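Local coordinates for DNA endonuclease i-cvui (Chlorella vulgaris, PDB 5A74), which acts as a homing endonuclease of the LAGLIDADG family, binding its DNA target as a homodimer and cleaving it to promote intron homing, at the interface of chains A and B. Numbering follows the deposited sequence. Chains: chain A/B, DNA endonuclease i-cvui.

The interface of chains A and B. Residues chain A 17, 20-21, 99-100; chain B 18, 49, 53, 56.
B:Phe18 lies against helix 6-22 of chain A, and A:Ala21 places its methyl CB over one face of the ring, 3.7 Å from the centroid and displaced toward the rim. This is a CH-pi contact between a broad aromatic face and a side chain small enough to let two helices approach. A:Gly17, one turn earlier, adds no side chain to the gap, and its carbonyl O comes within 3.5 Å of the ring atom CD2. A:Asp20 brings its CB to the ring edge, in plane.

A:Leu100 extends the packing, and leucine suits the place because its fork serves two partners at once. The side chain crosses B:Phe18 at about a right angle, with CD1 3.6 Å from CE2, while CD2 turns toward B:Ile56 and the aliphatic CG of B:Gln53. In B:Ile56 the branch at CB restricts the side chain; with CG1 anti to the backbone N (chi1 -162°), the terminal CD1 extends to 3.7 Å from CB of A:Gln99, and CB, CG1 and CD1 offer an apolar surface to CD2 of A:Leu100.

Polar groups steady the patch. The carboxylate of A:Asp20 accepts two backbone N-H groups within its own chain: A:Gln99 N meets the syn lone pair of OD2 at 2.5 Å, while A:Leu100 N reaches OD1 at 2.9 Å from above the carboxylate plane. A short acidic side chain can thus tie the 99-100 loop to the helix and position A:Leu100. Glutamine suits B:Gln49 because its amide NE2 makes van der Waals contact with CD1 of A:Leu100 while also binding water 1 at 2.6 Å in a nearly straight bond (169° at H). Water 1 lies 2.7 Å from the backbone O of A:Asp20, bridging the chains.

Residues 17, 18, 20 and 21 belong to the LAGLIDADG motif, whose paired helices 6-22 form the core of the two-fold dimer. Beside them, chain B receives the loop of chain A with the end of strand 39-50, the short 3-10 helix at 51-53 and helix 54-64, an arrangement repeated with the chains exchanged.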
# COMPACT_ATOMS: atom_id res chain seq x y z
N GLY A 17 -4.58 -5.61 -2.85
CA GLY A 17 -4.14 -5.02 -1.60
C GLY A 17 -3.12 -3.94 -1.88
O GLY A 17 -3.28 -2.79 -1.42
N ASP A 20 -4.79 -1.12 -3.70
CA ASP A 20 -5.65 -0.41 -2.76
C ASP A 20 -4.84 0.58 -1.91
O ASP A 20 -5.32 1.65 -1.53
CB ASP A 20 -6.43 -1.38 -1.85
CG ASP A 20 -7.79 -1.75 -2.42
OD1 ASP A 20 -8.32 -0.99 -3.26
OD2 ASP A 20 -8.34 -2.81 -2.01
N ALA A 21 -3.58 0.21 -1.65
CA ALA A 21 -2.72 1.00 -0.79
C ALA A 21 -1.76 1.91 -1.57
O ALA A 21 -1.78 3.14 -1.40
CB ALA A 21 -1.97 0.09 0.20
N GLN A 99 -10.74 -3.40 -2.35
CA GLN A 99 -11.54 -2.87 -1.28
C GLN A 99 -11.68 -1.37 -1.21
O GLN A 99 -12.61 -0.91 -0.72
CB GLN A 99 -11.09 -3.38 0.07
CG GLN A 99 -10.82 -4.85 0.13
CD GLN A 99 -12.03 -5.64 -0.15
OE1 GLN A 99 -13.05 -5.37 0.34
NE2 GLN A 99 -11.91 -6.63 -0.97
N LEU A 100 -10.72 -0.62 -1.69
CA LEU A 100 -10.75 0.83 -1.59
C LEU A 100 -11.00 1.50 -2.93
O LEU A 100 -11.59 2.58 -3.00
CB LEU A 100 -9.45 1.37 -0.99
CG LEU A 100 -9.26 0.97 0.46
CD1 LEU A 100 -8.01 1.60 1.05
CD2 LEU A 100 -10.49 1.35 1.27
N PHE B 18 -1.68 -4.99 1.14
CA PHE B 18 -1.91 -3.74 1.84
C PHE B 18 -0.81 -3.43 2.86
O PHE B 18 -0.41 -2.28 3.03
CB PHE B 18 -3.27 -3.76 2.53
CG PHE B 18 -3.90 -2.41 2.62
CD1 PHE B 18 -3.65 -1.59 3.72
CD2 PHE B 18 -4.71 -1.93 1.61
CE1 PHE B 18 -4.22 -0.33 3.80
CE2 PHE B 18 -5.27 -0.68 1.68
CZ PHE B 18 -5.03 0.12 2.77
N GLN B 49 -3.81 4.60 7.25
CA GLN B 49 -4.74 5.06 6.24
C GLN B 49 -5.41 6.32 6.75
O GLN B 49 -5.66 6.46 7.95
CB GLN B 49 -5.79 3.98 5.93
CG GLN B 49 -6.46 4.12 4.55
CD GLN B 49 -5.50 3.88 3.39
OE1 GLN B 49 -4.37 3.44 3.59
NE2 GLN B 49 -5.96 4.16 2.17
N GLN B 53 -10.87 6.86 5.16
CA GLN B 53 -11.14 5.44 4.95
C GLN B 53 -10.86 4.66 6.22
O GLN B 53 -10.35 3.54 6.19
CB GLN B 53 -10.35 4.87 3.77
CG GLN B 53 -10.94 5.21 2.39
CD GLN B 53 -10.83 6.69 2.06
OE1 GLN B 53 -9.86 7.35 2.45
NE2 GLN B 53 -11.82 7.22 1.35
N ILE B 56 -11.62 0.71 6.70
CA ILE B 56 -10.78 -0.41 6.26
C ILE B 56 -9.92 -0.98 7.40
O ILE B 56 -9.63 -2.19 7.43
CB ILE B 56 -9.92 -0.02 5.03
CG1 ILE B 56 -9.40 -1.26 4.30
CG2 ILE B 56 -8.77 0.90 5.43
CD1 ILE B 56 -10.47 -1.95 3.48
O HOH W 1 -4.71 3.86 -0.04